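Local coordinates for DELTA1-pyrroline-2-carboxylate reductase (Thermococcus litoralis DSM 5473, PDB 6T3E), which probably catalyses the NAD(P)H-dependent reduction of delta1-pyrroline-2-carboxylate to L-proline, a step in L-hydroxyproline metabolism, at residues B[50-55]-B[80-85]; B[45-50]-B[300-305]. All coordinates share one frame; numbering follows the deposited sequence.

Contact 1: B[50-55]-B[80-85]; sequences FLELYN and SYLEDS
Glu52 carries the whole contact from helix 39-54 to the end of strand 73-82 and the turn that follows it. Two residues before it, Phe50 points away from 80-85 and packs on Leu298, Ala299 and Leu323 instead. Glu52 stands with CG opposite its backbone N (chi1 169°), and the rest of the chain is extended. This carries the carboxylate straight out from the helix to the turn. There the two oxygens divide the work. Glu52 OE1 accepts a hydrogen bond from Ser85 OG at 3.2 Å, through the lone pair on the side of OE2. The same oxygen also forms a salt bridge with Arg48 NH1, one turn back on the same helix. Glu52 OE2 lies 3.0 Å from Asp84 N, but this bond is bent, at 128°, and weak. Ser85 N approaches both oxygens; its bond to Glu52 OE2 is nearly straight at 168° but long, 3.4 Å, and also weak. CB of Leu82 lies 3.6 Å from Glu52 CD, the two side chains crossing at a slant. Asp84 runs past Glu52 in the opposite direction, and Asp84 CB is 3.7 Å from Glu52 CD. An alanine in place of Glu52 would probably leave Ser85 OG and the turn amides without this acceptor and Arg48 without its salt-bridge mate. The chemistry is that of a buried carboxylate received by a turn with one hydroxyl and weak amide bonds, its charge probably balanced by Arg48 despite the nearby Asp84 carboxylate.

Contact 2: B[45-50]-B[300-305]; sequences SVERAF and EIVAGV
Val302 points from helix 298-303 at helix 39-54 and sets one methyl against each of two side chains there. Its CG1 lies opposite the backbone N (chi1 -179°) and CG2 beside it; the first meets Glu47, the second Phe50. Val302 CG1 lies across the aliphatic part of the Glu47 chain, 3.6 Å from Glu47 CG. Val302 CG1 is also 3.6 Å from the backbone O of Glu47. Val302 CG2 faces the root of the other side chain, 4.2 Å from Phe50 CB. The phenyl ring itself leads away from Val302; Phe50 packs on Leu298 and Ala299 of the same helix as Val302, and on Leu323, Ile325 and Glu326. Glu47 is extended, with CG opposite its backbone N (chi1 -176°), and this carries the carboxylate past the valine to helix 128-146. There OE2 is hydrogen-bonded to Tyr145 OH, and OE1 forms a salt bridge with Lys144. Between the two segments the contact is thus van der Waals packing of a valine on methylenes, while the charge of Glu47 is met by a third helix, probably helping to join all three.

How the contacts relate
Contacts 1 and 2 use successive parts of helix 39-54; their centres lie 10 Å apart. Both ranges include Phe50, which touches its partner segment only in contact 2. Contact 1 ties the helix to the end of strand 73-82 in the mixed sheet. Contact 2 sets it against helix 298-303, which follows edge strand 294-297 of the parallel sheet. The helix thus links a strand end of one sheet with a helix next to the other. The contacts also meet directly: Tyr54 CD2 lies 3.6 Å from Ala303 CB, and Ser85 OG is 3.6 Å from Arg48 CZ. The Phe50 side chain touches neither ligand, lying about 9 Å from the bound NADH and about 11 Å from the bound proline.

Contact 1: B[50-55]-B[80-85]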
ATOM      1  N   PHE B  50     -14.130  12.900  -7.371  1.00 44.17           N
ATOM      2  CA  PHE B  50     -15.099  11.948  -7.901  1.00 47.45           C
ATOM      3  C   PHE B  50     -15.484  12.280  -9.337  1.00 49.91           C
ATOM      4  O   PHE B  50     -15.713  11.371 -10.145  1.00 46.72           O
ATOM      5  CB  PHE B  50     -16.333  11.908  -7.001  1.00 50.96           C
ATOM      6  CG  PHE B  50     -16.175  11.005  -5.816  1.00 51.98           C
ATOM      7  CD1 PHE B  50     -16.318   9.634  -5.952  1.00 52.35           C
ATOM      8  CD2 PHE B  50     -15.852  11.523  -4.573  1.00 51.35           C
ATOM      9  CE1 PHE B  50     -16.160   8.803  -4.876  1.00 53.67           C
ATOM     10  CE2 PHE B  50     -15.694  10.690  -3.475  1.00 51.92           C
ATOM     11  CZ  PHE B  50     -15.845   9.328  -3.623  1.00 52.60           C
ATOM     12  N   LEU B  51     -15.556  13.569  -9.680  1.00 51.18           N
ATOM     13  CA  LEU B  51     -15.764  13.931 -11.074  1.00 47.75           C
ATOM     14  C   LEU B  51     -14.586  13.481 -11.922  1.00 45.29           C
ATOM     15  O   LEU B  51     -14.771  12.970 -13.036  1.00 42.79           O
ATOM     16  CB  LEU B  51     -15.973  15.436 -11.206  1.00 51.97           C
ATOM     17  CG  LEU B  51     -16.131  15.975 -12.634  1.00 51.37           C
ATOM     18  CD1 LEU B  51     -17.305  15.320 -13.349  1.00 48.93           C
ATOM     19  CD2 LEU B  51     -16.282  17.489 -12.612  1.00 51.56           C
ATOM     20  N   GLU B  52     -13.365  13.644 -11.400  1.00 45.19           N
ATOM     21  CA  GLU B  52     -12.191  13.152 -12.111  1.00 46.52           C
ATOM     22  C   GLU B  52     -12.229  11.631 -12.245  1.00 44.57           C
ATOM     23  O   GLU B  52     -11.831  11.086 -13.284  1.00 42.91           O
ATOM     24  CB  GLU B  52     -10.920  13.632 -11.398  1.00 48.83           C
ATOM     25  CG  GLU B  52      -9.611  12.990 -11.879  1.00 54.55           C
ATOM     26  CD  GLU B  52      -8.347  13.752 -11.458  1.00 59.03           C
ATOM     27  OE1 GLU B  52      -8.452  14.855 -10.879  1.00 60.94           O
ATOM     28  OE2 GLU B  52      -7.236  13.230 -11.700  1.00 60.05           O
ATOM     29  N   LEU B  53     -12.756  10.937 -11.231  1.00 49.30           N
ATOM     30  CA  LEU B  53     -12.883   9.481 -11.289  1.00 50.31           C
ATOM     31  C   LEU B  53     -13.898   9.040 -12.341  1.00 50.64           C
ATOM     32  O   LEU B  53     -13.706   8.015 -13.006  1.00 51.89           O
ATOM     33  CB  LEU B  53     -13.269   8.945  -9.914  1.00 51.99           C
ATOM     34  CG  LEU B  53     -14.049   7.633  -9.863  1.00 52.65           C
ATOM     35  CD1 LEU B  53     -13.127   6.461 -10.184  1.00 47.44           C
ATOM     36  CD2 LEU B  53     -14.699   7.472  -8.497  1.00 55.28           C
ATOM     37  N   TYR B  54     -14.998   9.780 -12.486  1.00 46.83           N
ATOM     38  CA  TYR B  54     -16.011   9.408 -13.467  1.00 52.76           C
ATOM     39  C   TYR B  54     -15.510   9.585 -14.897  1.00 53.87           C
ATOM     40  O   TYR B  54     -15.902   8.829 -15.792  1.00 53.46           O
ATOM     41  CB  TYR B  54     -17.289  10.223 -13.257  1.00 60.65           C
ATOM     42  CG  TYR B  54     -18.405   9.791 -14.185  1.00 64.04           C
ATOM     43  CD1 TYR B  54     -19.231   8.718 -13.853  1.00 63.49           C
ATOM     44  CD2 TYR B  54     -18.615  10.428 -15.406  1.00 65.15           C
ATOM     45  CE1 TYR B  54     -20.237   8.302 -14.694  1.00 63.81           C
ATOM     46  CE2 TYR B  54     -19.626  10.015 -16.260  1.00 67.73           C
ATOM     47  CZ  TYR B  54     -20.434   8.950 -15.895  1.00 65.98           C
ATOM     48  OH  TYR B  54     -21.441   8.520 -16.727  1.00 65.39           O
ATOM     49  N   ASN B  55     -14.691  10.606 -15.147  1.00 53.32           N
ATOM     50  CA  ASN B  55     -14.187  10.873 -16.490  1.00 50.37           C
ATOM     51  C   ASN B  55     -13.022   9.970 -16.881  1.00 52.74           C
ATOM     52  O   ASN B  55     -12.370  10.241 -17.898  1.00 52.97           O
ATOM     53  CB  ASN B  55     -13.764  12.340 -16.612  1.00 46.66           C
ATOM     54  CG  ASN B  55     -14.925  13.301 -16.421  1.00 51.50           C
ATOM     55  OD1 ASN B  55     -16.067  12.998 -16.770  1.00 56.34           O
ATOM     56  ND2 ASN B  55     -14.638  14.466 -15.855  1.00 53.39           N
ATOM     57  N   SER B  80      -3.682   5.608  -4.744  1.00 39.82           N
ATOM     58  CA  SER B  80      -4.459   6.091  -5.880  1.00 42.18           C
ATOM     59  C   SER B  80      -3.660   7.143  -6.631  1.00 46.76           C
ATOM     60  O   SER B  80      -2.791   7.812  -6.066  1.00 52.30           O
ATOM     61  CB  SER B  80      -5.822   6.662  -5.463  1.00 44.24           C
ATOM     62  OG  SER B  80      -5.706   7.971  -4.944  1.00 46.49           O
ATOM     63  N   TYR B  81      -3.973   7.288  -7.913  1.00 42.27           N
ATOM     64  CA  TYR B  81      -3.326   8.275  -8.760  1.00 36.23           C
ATOM     65  C   TYR B  81      -4.408   9.025  -9.513  1.00 39.97           C
ATOM     66  O   TYR B  81      -5.182   8.422 -10.262  1.00 42.94           O
ATOM     67  CB  TYR B  81      -2.333   7.616  -9.726  1.00 34.87           C
ATOM     68  CG  TYR B  81      -1.728   8.580 -10.715  1.00 36.63           C
ATOM     69  CD1 TYR B  81      -1.363   9.869 -10.333  1.00 38.19           C
ATOM     70  CD2 TYR B  81      -1.533   8.208 -12.036  1.00 38.96           C
ATOM     71  CE1 TYR B  81      -0.816  10.760 -11.247  1.00 38.89           C
ATOM     72  CE2 TYR B  81      -0.990   9.086 -12.957  1.00 39.69           C
ATOM     73  CZ  TYR B  81      -0.638  10.362 -12.563  1.00 41.59           C
ATOM     74  OH  TYR B  81      -0.103  11.228 -13.490  1.00 43.24           O
ATOM     75  N   LEU B  82      -4.473  10.333  -9.304  1.00 43.43           N
ATOM     76  CA  LEU B  82      -5.381  11.189 -10.054  1.00 50.15           C
ATOM     77  C   LEU B  82      -4.532  11.981 -11.032  1.00 53.94           C
ATOM     78  O   LEU B  82      -3.767  12.868 -10.630  1.00 53.69           O
ATOM     79  CB  LEU B  82      -6.189  12.101  -9.134  1.00 52.36           C
ATOM     80  CG  LEU B  82      -6.758  11.447  -7.882  1.00 52.03           C
ATOM     81  CD1 LEU B  82      -7.692  12.407  -7.178  1.00 47.29           C
ATOM     82  CD2 LEU B  82      -7.462  10.152  -8.246  1.00 58.77           C
ATOM     83  N   GLU B  83      -4.693  11.671 -12.318  1.00 57.47           N
ATOM     84  CA  GLU B  83      -3.735  12.096 -13.328  1.00 58.10           C
ATOM     85  C   GLU B  83      -3.935  13.543 -13.739  1.00 56.08           C
ATOM     86  O   GLU B  83      -2.949  14.242 -13.989  1.00 56.99           O
ATOM     87  CB  GLU B  83      -3.822  11.159 -14.533  1.00 64.54           C
ATOM     88  CG  GLU B  83      -3.974   9.691 -14.106  1.00 69.83           C
ATOM     89  CD  GLU B  83      -4.517   8.766 -15.184  1.00 74.93           C
ATOM     90  OE1 GLU B  83      -5.750   8.778 -15.412  1.00 75.25           O
ATOM     91  OE2 GLU B  83      -3.712   8.003 -15.778  1.00 78.12           O
ATOM     92  N   ASP B  84      -5.176  14.027 -13.759  1.00 54.43           N
ATOM     93  CA  ASP B  84      -5.407  15.443 -14.028  1.00 57.71           C
ATOM     94  C   ASP B  84      -4.891  16.311 -12.884  1.00 55.55           C
ATOM     95  O   ASP B  84      -4.169  17.289 -13.107  1.00 55.04           O
ATOM     96  CB  ASP B  84      -6.895  15.695 -14.259  1.00 59.38           C
ATOM     97  CG  ASP B  84      -7.328  15.332 -15.658  1.00 65.39           C
ATOM     98  OD1 ASP B  84      -6.447  15.174 -16.537  1.00 63.49           O
ATOM     99  OD2 ASP B  84      -8.551  15.189 -15.873  1.00 71.37           O
ATOM    100  N   SER B  85      -5.245  15.962 -11.650  1.00 54.85           N
ATOM    101  CA  SER B  85      -4.763  16.697 -10.491  1.00 54.50           C
ATOM    102  C   SER B  85      -3.310  16.385 -10.166  1.00 49.74           C
ATOM    103  O   SER B  85      -2.700  17.112  -9.372  1.00 47.66           O
ATOM    104  CB  SER B  85      -5.652  16.401  -9.279  1.00 54.31           C
ATOM    105  OG  SER B  85      -6.866  17.131  -9.360  1.00 55.96           O
TER

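Contact 2: B[45-50]-B[300-305]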
ATOM      1  N   SER B  45     -13.070  19.778  -2.911  1.00 49.38           N
ATOM      2  CA  SER B  45     -11.980  18.976  -3.460  1.00 49.76           C
ATOM      3  C   SER B  45     -12.390  17.523  -3.643  1.00 54.25           C
ATOM      4  O   SER B  45     -12.078  16.913  -4.673  1.00 54.02           O
ATOM      5  CB  SER B  45     -10.759  19.061  -2.549  1.00 48.50           C
ATOM      6  OG  SER B  45     -10.423  20.406  -2.280  1.00 52.47           O
ATOM      7  N   VAL B  46     -13.086  16.948  -2.655  1.00 53.31           N
ATOM      8  CA  VAL B  46     -13.534  15.566  -2.776  1.00 45.92           C
ATOM      9  C   VAL B  46     -14.553  15.442  -3.909  1.00 46.38           C
ATOM     10  O   VAL B  46     -14.580  14.445  -4.640  1.00 45.42           O
ATOM     11  CB  VAL B  46     -14.098  15.063  -1.432  1.00 42.65           C
ATOM     12  CG1 VAL B  46     -14.898  13.784  -1.636  1.00 43.37           C
ATOM     13  CG2 VAL B  46     -12.982  14.832  -0.402  1.00 37.69           C
ATOM     14  N   GLU B  47     -15.381  16.470  -4.101  1.00 45.58           N
ATOM     15  CA  GLU B  47     -16.328  16.446  -5.210  1.00 46.11           C
ATOM     16  C   GLU B  47     -15.609  16.403  -6.554  1.00 49.26           C
ATOM     17  O   GLU B  47     -16.005  15.652  -7.455  1.00 50.89           O
ATOM     18  CB  GLU B  47     -17.243  17.663  -5.135  1.00 44.64           C
ATOM     19  CG  GLU B  47     -18.318  17.673  -6.186  1.00 46.20           C
ATOM     20  CD  GLU B  47     -19.520  18.523  -5.783  1.00 48.89           C
ATOM     21  OE1 GLU B  47     -19.405  19.329  -4.812  1.00 48.17           O
ATOM     22  OE2 GLU B  47     -20.583  18.349  -6.424  1.00 46.24           O
ATOM     23  N   ARG B  48     -14.536  17.184  -6.701  1.00 49.62           N
ATOM     24  CA  ARG B  48     -13.781  17.190  -7.951  1.00 52.35           C
ATOM     25  C   ARG B  48     -13.060  15.865  -8.175  1.00 50.51           C
ATOM     26  O   ARG B  48     -12.924  15.407  -9.320  1.00 49.09           O
ATOM     27  CB  ARG B  48     -12.779  18.352  -7.950  1.00 57.62           C
ATOM     28  CG  ARG B  48     -11.941  18.422  -9.220  1.00 65.40           C
ATOM     29  CD  ARG B  48     -10.439  18.681  -8.971  1.00 67.07           C
ATOM     30  NE  ARG B  48      -9.739  19.123 -10.187  1.00 69.33           N
ATOM     31  CZ  ARG B  48      -9.581  18.391 -11.293  1.00 69.94           C
ATOM     32  NH1 ARG B  48     -10.062  17.152 -11.363  1.00 69.35           N
ATOM     33  NH2 ARG B  48      -8.936  18.901 -12.341  1.00 69.21           N
ATOM     34  N   ALA B  49     -12.613  15.228  -7.086  1.00 48.78           N
ATOM     35  CA  ALA B  49     -11.932  13.943  -7.196  1.00 45.03           C
ATOM     36  C   ALA B  49     -12.855  12.878  -7.772  1.00 44.68           C
ATOM     37  O   ALA B  49     -12.420  12.021  -8.553  1.00 42.78           O
ATOM     38  CB  ALA B  49     -11.404  13.522  -5.831  1.00 39.47           C
ATOM     39  N   PHE B  50     -14.130  12.900  -7.371  1.00 44.17           N
ATOM     40  CA  PHE B  50     -15.099  11.948  -7.901  1.00 47.45           C
ATOM     41  C   PHE B  50     -15.484  12.280  -9.337  1.00 49.91           C
ATOM     42  O   PHE B  50     -15.713  11.371 -10.145  1.00 46.72           O
ATOM     43  CB  PHE B  50     -16.333  11.908  -7.001  1.00 50.96           C
ATOM     44  CG  PHE B  50     -16.175  11.005  -5.816  1.00 51.98           C
ATOM     45  CD1 PHE B  50     -16.318   9.634  -5.952  1.00 52.35           C
ATOM     46  CD2 PHE B  50     -15.852  11.523  -4.573  1.00 51.35           C
ATOM     47  CE1 PHE B  50     -16.160   8.803  -4.876  1.00 53.67           C
ATOM     48  CE2 PHE B  50     -15.694  10.690  -3.475  1.00 51.92           C
ATOM     49  CZ  PHE B  50     -15.845   9.328  -3.623  1.00 52.60           C
ATOM     50  N   GLU B 300     -21.244   8.846 -10.214  1.00 58.05           N
ATOM     51  CA  GLU B 300     -22.292   9.076 -11.207  1.00 59.60           C
ATOM     52  C   GLU B 300     -23.217  10.216 -10.794  1.00 59.95           C
ATOM     53  O   GLU B 300     -23.714  10.963 -11.647  1.00 63.45           O
ATOM     54  CB  GLU B 300     -23.095   7.798 -11.427  1.00 62.00           C
ATOM     55  CG  GLU B 300     -22.253   6.549 -11.393  1.00 62.93           C
ATOM     56  CD  GLU B 300     -23.081   5.311 -11.557  1.00 62.54           C
ATOM     57  OE1 GLU B 300     -23.992   5.105 -10.744  1.00 62.72           O
ATOM     58  OE2 GLU B 300     -22.828   4.546 -12.504  1.00 64.62           O
ATOM     59  N   ILE B 301     -23.478  10.356  -9.492  1.00 55.05           N
ATOM     60  CA  ILE B 301     -24.325  11.444  -9.016  1.00 54.84           C
ATOM     61  C   ILE B 301     -23.635  12.795  -9.195  1.00 55.30           C
ATOM     62  O   ILE B 301     -24.266  13.780  -9.604  1.00 51.12           O
ATOM     63  CB  ILE B 301     -24.727  11.192  -7.556  1.00 53.34           C
ATOM     64  CG1 ILE B 301     -25.794  10.094  -7.501  1.00 55.04           C
ATOM     65  CG2 ILE B 301     -25.232  12.474  -6.912  1.00 54.03           C
ATOM     66  CD1 ILE B 301     -26.538  10.037  -6.199  1.00 53.67           C
ATOM     67  N   VAL B 302     -22.337  12.873  -8.882  1.00 55.18           N
ATOM     68  CA  VAL B 302     -21.614  14.134  -9.038  1.00 52.62           C
ATOM     69  C   VAL B 302     -21.602  14.554 -10.503  1.00 52.64           C
ATOM     70  O   VAL B 302     -21.818  15.727 -10.835  1.00 49.31           O
ATOM     71  CB  VAL B 302     -20.180  14.016  -8.476  1.00 50.82           C
ATOM     72  CG1 VAL B 302     -19.434  15.342  -8.625  1.00 53.47           C
ATOM     73  CG2 VAL B 302     -20.187  13.583  -7.023  1.00 48.63           C
ATOM     74  N   ALA B 303     -21.412  13.590 -11.403  1.00 53.72           N
ATOM     75  CA  ALA B 303     -21.362  13.875 -12.830  1.00 52.53           C
ATOM     76  C   ALA B 303     -22.710  14.284 -13.405  1.00 56.63           C
ATOM     77  O   ALA B 303     -22.752  14.807 -14.523  1.00 60.13           O
ATOM     78  CB  ALA B 303     -20.835  12.649 -13.580  1.00 49.28           C
ATOM     79  N   GLY B 304     -23.800  14.083 -12.672  1.00 59.66           N
ATOM     80  CA  GLY B 304     -25.132  14.354 -13.168  1.00 61.22           C
ATOM     81  C   GLY B 304     -25.727  13.267 -14.034  1.00 61.82           C
ATOM     82  O   GLY B 304     -26.893  13.388 -14.436  1.00 63.24           O
ATOM     83  N   VAL B 305     -24.966  12.209 -14.332  1.00 66.69           N
ATOM     84  CA  VAL B 305     -25.475  11.090 -15.126  1.00 71.30           C
ATOM     85  C   VAL B 305     -26.608  10.368 -14.400  1.00 70.87           C
ATOM     86  O   VAL B 305     -27.631  10.024 -15.009  1.00 71.63           O
ATOM     87  CB  VAL B 305     -24.319  10.140 -15.485  1.00 75.48           C
ATOM     88  CG1 VAL B 305     -24.822   8.714 -15.695  1.00 78.50           C
ATOM     89  CG2 VAL B 305     -23.595  10.664 -16.723  1.00 76.76           C
TER